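Local coordinates for 11S globulin seed storage protein (Amaranthus hypochondriacus, PDB 3QAC) that probably serves as a nutrient reservoir in the seed, as a member of the 11S storage globulin family, at residues T68-L73 with I162-A167; A48-I53 with H345-C350; F215-L220 with K233-Q238. All coordinates share one frame; numbering follows the deposited sequence.

Overall arrangement
Interactions 1 and 2 lie in the buried core; interaction 3 sits on a peripheral helical arm, its centre about 34 Å from the centre of the chain, yet is largely buried, with a neighbouring subunit packed against it. Interactions 1 and 2 share one sheet: strand 158-164 of the first is the neighbour of strand 51-57 of the second, and their centres are about 10 Å apart. Interaction 1 pairs strands within the N-terminal cupin domain through backbone hydrogen bonds; interaction 2 joins that domain to the C-terminal one by apolar side-chain contact. Interaction 3 combines a side-chain hydrogen bond with leucine packing between two helices. All three have residues that also reach a neighbouring subunit.

Interaction 1: residues T68-L73 with I162-A167; sequences TSAPEL and ILIDTA
Leu-73 and Leu-163 form an antiparallel hydrogen-bonded pair, exchanging two backbone bonds: Leu-163 N to Leu-73 O at 2.8 Å and Leu-73 N to Leu-163 O at 3.0 Å. A third bond, from Asp-165 N to Pro-71 O at 3.1 Å, is almost straight (176° at the hydrogen) and continues the pairing beyond the end of strand 158-164. Between these bonds Glu-72 and Ile-164 face each other as a non-hydrogen-bonded pair, where Glu-72 CA also makes a CH···O contact with Leu-163 O (3.2 Å). Immediately afterwards the chain bends in an inverse gamma turn centred on Asp-165, and Asp-165 OD2 is hydrogen-bonded to Asn-168.

Strands 72-78 and 158-164 are neighbours in an antiparallel sheet of the N-terminal cupin domain, and strand 51-57 flanks 158-164 on its other edge.

The side chains divide between the two faces of this sheet. On the face of Glu-72 and Ile-164, the glutamate has CG beside its own backbone N (chi1 -54°) and runs alongside Ile-164. Its OE2 passes 3.6 Å from Ile-162 CG2 and 3.8 Å from Ile-164 CG1, so this carboxylate has methyl and methylene neighbours; OE2 also forms a salt bridge with Arg-180, which probably offsets the buried charge. Ala-70 CB packs on Ile-164 CG2 at 3.7 Å. On the face of Leu-73 and Leu-163 the side chains meet mainly at their bases, CB to CB, and both touch Phe-400 on strand 394-401 of the C-terminal cupin domain.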
loop_
_atom_site.group_PDB
_atom_site.type_symbol
_atom_site.label_atom_id
_atom_site.label_comp_id
_atom_site.label_asym_id
_atom_site.label_seq_id
_atom_site.Cartn_x
_atom_site.Cartn_y
_atom_site.Cartn_z
ATOM N N THR A 68 -18.059 -6.031 -6.086
ATOM C CA THR A 68 -17.356 -4.822 -6.455
ATOM C C THR A 68 -15.907 -5.047 -6.108
ATOM O O THR A 68 -15.600 -5.777 -5.169
ATOM C CB THR A 68 -17.930 -3.560 -5.745
ATOM O OG1 THR A 68 -17.085 -2.428 -6.000
ATOM C CG2 THR A 68 -18.053 -3.777 -4.243
ATOM N N SER A 69 -15.020 -4.446 -6.890
ATOM C CA SER A 69 -13.589 -4.608 -6.713
ATOM C C SER A 69 -13.102 -4.006 -5.407
ATOM O O SER A 69 -11.997 -4.299 -4.973
ATOM C CB SER A 69 -12.847 -3.941 -7.871
ATOM O OG SER A 69 -13.162 -2.562 -7.901
ATOM N N ALA A 70 -13.911 -3.152 -4.784
ATOM C CA ALA A 70 -13.542 -2.578 -3.481
ATOM C C ALA A 70 -14.209 -3.293 -2.296
ATOM O O ALA A 70 -15.337 -3.764 -2.418
ATOM C CB ALA A 70 -13.879 -1.104 -3.442
ATOM N N PRO A 71 -13.519 -3.354 -1.137
ATOM C CA PRO A 71 -14.118 -3.920 0.074
ATOM C C PRO A 71 -15.194 -2.966 0.563
ATOM O O PRO A 71 -15.114 -1.771 0.284
ATOM C CB PRO A 71 -12.965 -3.909 1.096
ATOM C CG PRO A 71 -11.759 -3.426 0.379
ATOM C CD PRO A 71 -12.217 -2.731 -0.862
ATOM N N GLU A 72 -16.172 -3.477 1.293
ATOM C CA GLU A 72 -17.251 -2.641 1.778
ATOM C C GLU A 72 -17.452 -2.884 3.240
ATOM O O GLU A 72 -17.262 -3.990 3.725
ATOM C CB GLU A 72 -18.559 -2.986 1.088
ATOM C CG GLU A 72 -18.517 -2.949 -0.411
ATOM C CD GLU A 72 -19.870 -3.229 -0.970
ATOM O OE1 GLU A 72 -20.488 -4.214 -0.524
ATOM O OE2 GLU A 72 -20.340 -2.449 -1.821
ATOM N N LEU A 73 -17.857 -1.830 3.917
ATOM C CA LEU A 73 -18.245 -1.856 5.296
ATOM C C LEU A 73 -19.706 -1.497 5.268
ATOM O O LEU A 73 -20.078 -0.429 4.773
ATOM C CB LEU A 73 -17.467 -0.796 6.059
ATOM C CG LEU A 73 -16.901 -1.231 7.399
ATOM C CD1 LEU A 73 -16.154 -2.546 7.230
ATOM C CD2 LEU A 73 -15.983 -0.154 7.930
ATOM N N ILE A 162 -23.644 1.774 3.195
ATOM C CA ILE A 162 -22.504 1.066 2.678
ATOM C C ILE A 162 -21.358 2.008 2.368
ATOM O O ILE A 162 -21.478 2.889 1.516
ATOM C CB ILE A 162 -22.929 0.302 1.432
ATOM C CG1 ILE A 162 -24.089 -0.636 1.795
ATOM C CG2 ILE A 162 -21.751 -0.436 0.817
ATOM C CD1 ILE A 162 -24.683 -1.395 0.634
ATOM N N LEU A 163 -20.255 1.855 3.084
ATOM C CA LEU A 163 -19.026 2.502 2.668
ATOM C C LEU A 163 -18.290 1.598 1.688
ATOM O O LEU A 163 -18.057 0.404 1.967
ATOM C CB LEU A 163 -18.124 2.818 3.854
ATOM C CG LEU A 163 -16.809 3.421 3.360
ATOM C CD1 LEU A 163 -16.830 4.924 3.525
ATOM C CD2 LEU A 163 -15.630 2.825 4.097
ATOM N N ILE A 164 -17.935 2.170 0.540
ATOM C CA ILE A 164 -17.182 1.458 -0.484
ATOM C C ILE A 164 -15.803 2.071 -0.590
ATOM O O ILE A 164 -15.655 3.215 -1.019
ATOM C CB ILE A 164 -17.846 1.531 -1.856
ATOM C CG1 ILE A 164 -19.340 1.207 -1.749
ATOM C CG2 ILE A 164 -17.144 0.594 -2.830
ATOM C CD1 ILE A 164 -20.063 1.323 -3.053
ATOM N N ASP A 165 -14.789 1.307 -0.198
ATOM C CA ASP A 165 -13.470 1.879 -0.011
ATOM C C ASP A 165 -12.642 1.728 -1.273
ATOM O O ASP A 165 -11.762 0.865 -1.358
ATOM C CB ASP A 165 -12.778 1.225 1.177
ATOM C CG ASP A 165 -11.385 1.734 1.367
ATOM O OD1 ASP A 165 -11.141 2.864 0.894
ATOM O OD2 ASP A 165 -10.544 1.015 1.972
ATOM N N THR A 166 -12.932 2.587 -2.248
ATOM C CA THR A 166 -12.365 2.479 -3.578
ATOM C C THR A 166 -10.864 2.660 -3.524
ATOM O O THR A 166 -10.151 2.124 -4.355
ATOM C CB THR A 166 -12.977 3.532 -4.503
ATOM O OG1 THR A 166 -13.025 4.776 -3.808
ATOM C CG2 THR A 166 -14.391 3.163 -4.857
ATOM N N ALA A 167 -10.382 3.406 -2.539
ATOM C CA ALA A 167 -8.946 3.615 -2.386
ATOM C C ALA A 167 -8.215 2.468 -1.657
ATOM O O ALA A 167 -7.015 2.547 -1.423
ATOM C CB ALA A 167 -8.684 4.930 -1.668
#

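Interaction 2: residues A48-I53 with H345-C350; sequences AGVSVI and HNIMYC
Ala-48 and His-345 bring the two backbones closest, with CA atoms 5.9 Å apart. From there the segments run in the same general direction but splay, until Ile-53 CA and Cys-350 CA are 13.5 Å apart. No hydrogen bond links them. Strand 51-57 belongs to a sheet of the N-terminal cupin domain and strand 346-351 to one of the C-terminal domain. Ala-48 ends helix 43-48, and Gly-49, with positive phi, turns the chain out of the helix toward the strand.

At the close end Ala-48 lies over a face of the His-345 imidazole. Its CA is 3.8 Å from the ring centroid and only 14° off the ring normal, a CH-pi contact, while its CB sits 3.9 Å from His-345 CG, above the root of the ring. The imidazole NE2 is hydrogen-bonded to Gln-172 O of a neighbouring subunit, which ties this end of the contact to the trimer interface.

Ile-347 carries the middle, touching three residues with its branches. Its CD1 lies 4.0 Å from Val-50 CG2 and 4.2 Å from Ala-48 CB, and its CG1, placed beside the backbone N (chi1 -68°), meets Val-50 CG2 at 3.8 Å. Ile-347 CG2 turns the other way, to Val-52 CG2 at 4.0 Å. The side chains of Val-50 and Val-52 each point against that of Ile-347 and lie beside it, and Ile-347 also touches Leu-163 on strand 158-164.

Tyr-349 OH supplies polar bonds between the domains beside this contact, to Glu-77 and Arg-54. Between 48-53 and 345-350 themselves, apolar branches and one CH-pi interaction make the contact, without any hydrogen bond.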
loop_
_atom_site.group_PDB
_atom_site.type_symbol
_atom_site.label_atom_id
_atom_site.label_comp_id
_atom_site.label_asym_id
_atom_site.label_seq_id
_atom_site.Cartn_x
_atom_site.Cartn_y
_atom_site.Cartn_z
ATOM N N ALA A 48 -11.012 11.253 0.765
ATOM C CA ALA A 48 -11.158 10.051 1.578
ATOM C C ALA A 48 -10.994 8.801 0.729
ATOM O O ALA A 48 -10.590 7.754 1.218
ATOM C CB ALA A 48 -12.504 10.043 2.280
ATOM N N GLY A 49 -11.293 8.922 -0.559
ATOM C CA GLY A 49 -11.152 7.801 -1.474
ATOM C C GLY A 49 -12.209 6.750 -1.211
ATOM O O GLY A 49 -11.933 5.547 -1.192
ATOM N N VAL A 50 -13.434 7.206 -0.992
ATOM C CA VAL A 50 -14.519 6.282 -0.746
ATOM C C VAL A 50 -15.746 6.740 -1.475
ATOM O O VAL A 50 -15.801 7.853 -2.002
ATOM C CB VAL A 50 -14.842 6.172 0.745
ATOM C CG1 VAL A 50 -13.593 5.729 1.535
ATOM C CG2 VAL A 50 -15.379 7.486 1.267
ATOM N N SER A 51 -16.715 5.851 -1.538
ATOM C CA SER A 51 -18.032 6.199 -2.015
ATOM C C SER A 51 -18.998 5.670 -0.975
ATOM O O SER A 51 -18.683 4.762 -0.208
ATOM C CB SER A 51 -18.310 5.578 -3.376
ATOM O OG SER A 51 -17.461 6.131 -4.380
ATOM N N VAL A 52 -20.167 6.265 -0.917
ATOM C CA VAL A 52 -21.165 5.809 0.011
ATOM C C VAL A 52 -22.459 5.601 -0.753
ATOM O O VAL A 52 -22.849 6.430 -1.603
ATOM C CB VAL A 52 -21.350 6.812 1.185
ATOM C CG1 VAL A 52 -22.440 6.355 2.126
ATOM C CG2 VAL A 52 -20.043 6.988 1.942
ATOM N N ILE A 53 -23.089 4.466 -0.486
ATOM C CA ILE A 53 -24.451 4.227 -0.917
ATOM C C ILE A 53 -25.340 3.803 0.245
ATOM O O ILE A 53 -24.868 3.360 1.302
ATOM C CB ILE A 53 -24.533 3.166 -2.001
ATOM C CG1 ILE A 53 -24.008 1.833 -1.481
ATOM C CG2 ILE A 53 -23.776 3.616 -3.241
ATOM C CD1 ILE A 53 -24.392 0.658 -2.384
ATOM N N HIS A 345 -9.528 8.507 7.793
ATOM C CA HIS A 345 -10.643 9.386 7.462
ATOM C C HIS A 345 -11.851 8.804 8.139
ATOM O O HIS A 345 -11.998 7.598 8.267
ATOM C CB HIS A 345 -10.927 9.445 5.948
ATOM C CG HIS A 345 -9.803 10.015 5.150
ATOM N ND1 HIS A 345 -9.522 11.366 5.122
ATOM C CD2 HIS A 345 -8.874 9.421 4.369
ATOM C CE1 HIS A 345 -8.463 11.577 4.364
ATOM N NE2 HIS A 345 -8.055 10.415 3.888
ATOM N N ASN A 346 -12.751 9.676 8.531
ATOM C CA ASN A 346 -13.928 9.227 9.204
ATOM C C ASN A 346 -15.164 9.656 8.432
ATOM O O ASN A 346 -15.459 10.852 8.331
ATOM C CB ASN A 346 -13.926 9.844 10.584
ATOM C CG ASN A 346 -14.890 9.194 11.468
ATOM O OD1 ASN A 346 -15.991 8.880 11.039
ATOM N ND2 ASN A 346 -14.493 8.948 12.717
ATOM N N ILE A 347 -15.874 8.700 7.860
ATOM C CA ILE A 347 -17.100 9.048 7.176
ATOM C C ILE A 347 -18.188 8.876 8.198
ATOM O O ILE A 347 -18.660 7.772 8.436
ATOM C CB ILE A 347 -17.380 8.208 5.910
ATOM C CG1 ILE A 347 -16.359 8.525 4.822
ATOM C CG2 ILE A 347 -18.752 8.538 5.347
ATOM C CD1 ILE A 347 -14.902 8.152 5.194
ATOM N N MET A 348 -18.539 9.979 8.841
ATOM C CA MET A 348 -19.574 9.949 9.852
ATOM C C MET A 348 -20.963 10.182 9.287
ATOM O O MET A 348 -21.316 11.283 8.872
ATOM C CB MET A 348 -19.327 10.980 10.931
ATOM C CG MET A 348 -20.574 11.120 11.763
ATOM S SD MET A 348 -20.327 12.194 13.132
ATOM C CE MET A 348 -19.835 13.665 12.262
ATOM N N TYR A 349 -21.741 9.122 9.301
ATOM C CA TYR A 349 -23.115 9.112 8.861
ATOM C C TYR A 349 -24.045 9.275 10.047
ATOM O O TYR A 349 -23.926 8.543 11.050
ATOM C CB TYR A 349 -23.370 7.747 8.284
ATOM C CG TYR A 349 -24.772 7.511 7.823
ATOM C CD1 TYR A 349 -25.224 8.044 6.617
ATOM C CD2 TYR A 349 -25.636 6.719 8.560
ATOM C CE1 TYR A 349 -26.495 7.808 6.175
ATOM C CE2 TYR A 349 -26.922 6.479 8.117
ATOM C CZ TYR A 349 -27.342 7.033 6.919
ATOM O OH TYR A 349 -28.612 6.802 6.454
ATOM N N CYS A 350 -24.982 10.210 9.945
ATOM C CA CYS A 350 -25.935 10.384 11.029
ATOM C C CYS A 350 -27.082 9.410 10.905
ATOM O O CYS A 350 -27.804 9.399 9.910
ATOM C CB CYS A 350 -26.482 11.800 11.098
ATOM S SG CYS A 350 -27.711 11.933 12.411
#

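Interaction 3: residues F215-L220 with K233-Q238; sequences FETRLL and KLQAEQ
Thr-217 and Gln-235 make the polar link between the two helices. Thr-217 OG1 donates to Gln-235 OE1 at 2.8 Å, reaching the carbonyl oxygen in the amide plane on a lone pair, with a C=O···donor angle of 107°. Gln-235 OE1 also lies 3.7 Å from Thr-217 CG2. Leu-220 CD1 packs against the aliphatic part of the glutamine, 3.7 Å from Gln-235 CG, and 4.1 Å from Leu-234 CB, placing aliphatic contacts next to the hydrogen bond.

Gln-235 reaches across because its side chain is extended beyond CG, with CD anti to CA (chi2 173°). At the far end, NE2 comes within 2.7 Å of Phe-215 O, at an angle too poor for a hydrogen bond, and makes a weak one to Phe-212 O. Thr-217 is the first residue of its helix; just ahead of it Glu-216 acts as N-cap, its OE1 accepting from Arg-218 N at 3.0 Å from above the carboxylate plane.

Farther out, Phe-215 packs on Val-387 of a neighbouring subunit and Leu-234 on Tyr-430 of the same subunit, and Lys-233 NZ is hydrogen-bonded to Gln-431 O of that subunit. Helices 217-224 and 228-235, joined by a short turn, thus form a helical hairpin that extends from the cupin barrel onto the next subunit, as in the trimers of seed storage globulins.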
loop_
_atom_site.group_PDB
_atom_site.type_symbol
_atom_site.label_atom_id
_atom_site.label_comp_id
_atom_site.label_asym_id
_atom_site.label_seq_id
_atom_site.Cartn_x
_atom_site.Cartn_y
_atom_site.Cartn_z
ATOM N N PHE A 215 -21.445 -12.350 -22.302
ATOM C CA PHE A 215 -20.969 -13.534 -22.993
ATOM C C PHE A 215 -21.863 -13.955 -24.160
ATOM O O PHE A 215 -23.086 -13.762 -24.149
ATOM C CB PHE A 215 -20.769 -14.698 -22.020
ATOM C CG PHE A 215 -19.646 -14.485 -21.039
ATOM C CD1 PHE A 215 -18.327 -14.694 -21.420
ATOM C CD2 PHE A 215 -19.915 -14.104 -19.726
ATOM C CE1 PHE A 215 -17.289 -14.515 -20.522
ATOM C CE2 PHE A 215 -18.888 -13.919 -18.814
ATOM C CZ PHE A 215 -17.570 -14.129 -19.207
ATOM N N GLU A 216 -21.214 -14.502 -25.180
ATOM C CA GLU A 216 -21.881 -15.263 -26.219
ATOM C C GLU A 216 -22.851 -16.242 -25.552
ATOM O O GLU A 216 -22.447 -17.074 -24.741
ATOM C CB GLU A 216 -20.821 -16.014 -27.029
ATOM C CG GLU A 216 -21.091 -16.102 -28.509
ATOM C CD GLU A 216 -21.939 -17.288 -28.856
ATOM O OE1 GLU A 216 -23.188 -17.184 -28.766
ATOM O OE2 GLU A 216 -21.346 -18.330 -29.212
ATOM N N THR A 217 -24.132 -16.129 -25.889
ATOM C CA THR A 217 -25.185 -16.944 -25.282
ATOM C C THR A 217 -24.893 -18.434 -25.375
ATOM O O THR A 217 -25.095 -19.173 -24.413
ATOM C CB THR A 217 -26.554 -16.641 -25.921
ATOM O OG1 THR A 217 -26.786 -15.226 -25.882
ATOM C CG2 THR A 217 -27.678 -17.360 -25.181
ATOM N N ARG A 218 -24.406 -18.867 -26.534
ATOM C CA ARG A 218 -24.054 -20.262 -26.733
ATOM C C ARG A 218 -23.083 -20.710 -25.640
ATOM O O ARG A 218 -23.393 -21.620 -24.876
ATOM C CB ARG A 218 -23.457 -20.482 -28.131
ATOM C CG ARG A 218 -23.221 -21.951 -28.478
ATOM C CD ARG A 218 -22.994 -22.158 -29.975
ATOM N NE ARG A 218 -24.027 -21.518 -30.797
ATOM C CZ ARG A 218 -23.785 -20.574 -31.708
ATOM N NH1 ARG A 218 -22.540 -20.160 -31.930
ATOM N NH2 ARG A 218 -24.791 -20.048 -32.409
ATOM N N LEU A 219 -21.923 -20.055 -25.576
ATOM C CA LEU A 219 -20.928 -20.296 -24.534
ATOM C C LEU A 219 -21.565 -20.391 -23.150
ATOM O O LEU A 219 -21.184 -21.243 -22.350
ATOM C CB LEU A 219 -19.836 -19.215 -24.547
ATOM C CG LEU A 219 -18.583 -19.477 -25.403
ATOM C CD1 LEU A 219 -17.641 -18.261 -25.472
ATOM C CD2 LEU A 219 -17.832 -20.694 -24.896
ATOM N N LEU A 220 -22.538 -19.525 -22.872
ATOM C CA LEU A 220 -23.237 -19.569 -21.589
ATOM C C LEU A 220 -23.968 -20.877 -21.380
ATOM O O LEU A 220 -23.782 -21.548 -20.360
ATOM C CB LEU A 220 -24.222 -18.410 -21.451
ATOM C CG LEU A 220 -23.619 -17.087 -20.984
ATOM C CD1 LEU A 220 -24.678 -16.253 -20.299
ATOM C CD2 LEU A 220 -22.447 -17.322 -20.043
ATOM N N LYS A 233 -31.921 -16.123 -20.053
ATOM C CA LYS A 233 -32.444 -15.678 -18.778
ATOM C C LYS A 233 -31.293 -15.132 -17.928
ATOM O O LYS A 233 -31.413 -14.077 -17.299
ATOM C CB LYS A 233 -33.174 -16.821 -18.080
ATOM C CG LYS A 233 -34.388 -17.286 -18.860
ATOM C CD LYS A 233 -35.307 -16.109 -19.166
ATOM C CE LYS A 233 -36.293 -15.853 -18.031
ATOM N NZ LYS A 233 -37.401 -16.870 -18.002
ATOM N N LEU A 234 -30.177 -15.849 -17.930
ATOM C CA LEU A 234 -28.964 -15.339 -17.316
ATOM C C LEU A 234 -28.705 -13.911 -17.790
ATOM O O LEU A 234 -28.381 -13.028 -17.001
ATOM C CB LEU A 234 -27.778 -16.238 -17.656
ATOM C CG LEU A 234 -27.281 -17.155 -16.528
ATOM C CD1 LEU A 234 -28.390 -17.507 -15.550
ATOM C CD2 LEU A 234 -26.608 -18.412 -17.067
ATOM N N GLN A 235 -28.878 -13.672 -19.080
ATOM C CA GLN A 235 -28.440 -12.404 -19.635
ATOM C C GLN A 235 -29.442 -11.305 -19.363
ATOM O O GLN A 235 -29.125 -10.123 -19.487
ATOM C CB GLN A 235 -28.136 -12.553 -21.112
ATOM C CG GLN A 235 -27.046 -13.564 -21.351
ATOM C CD GLN A 235 -26.837 -13.870 -22.809
ATOM O OE1 GLN A 235 -27.795 -14.055 -23.567
ATOM N NE2 GLN A 235 -25.576 -13.931 -23.218
ATOM N N ALA A 236 -30.645 -11.715 -18.969
ATOM C CA ALA A 236 -31.681 -10.792 -18.522
ATOM C C ALA A 236 -31.837 -9.582 -19.435
ATOM O O ALA A 236 -32.137 -8.486 -18.976
ATOM C CB ALA A 236 -31.415 -10.343 -17.101
ATOM N N GLU A 237 -31.631 -9.779 -20.727
ATOM C CA GLU A 237 -31.840 -8.704 -21.684
ATOM C C GLU A 237 -33.292 -8.207 -21.587
ATOM O O GLU A 237 -33.575 -7.035 -21.826
ATOM C CB GLU A 237 -31.499 -9.205 -23.087
ATOM C CG GLU A 237 -31.447 -10.741 -23.158
ATOM C CD GLU A 237 -30.480 -11.261 -24.216
ATOM O OE1 GLU A 237 -29.748 -10.436 -24.809
ATOM O OE2 GLU A 237 -30.454 -12.497 -24.446
ATOM N N GLN A 238 -34.190 -9.108 -21.188
ATOM C CA GLN A 238 -35.614 -8.808 -21.087
ATOM C C GLN A 238 -36.049 -8.516 -19.651
ATOM O O GLN A 238 -37.156 -8.888 -19.248
ATOM C CB GLN A 238 -36.444 -9.985 -21.632
ATOM C CG GLN A 238 -36.159 -10.386 -23.080
ATOM C CD GLN A 238 -36.574 -9.324 -24.101
ATOM O OE1 GLN A 238 -37.360 -9.595 -25.013
ATOM N NE2 GLN A 238 -36.039 -8.113 -23.953
#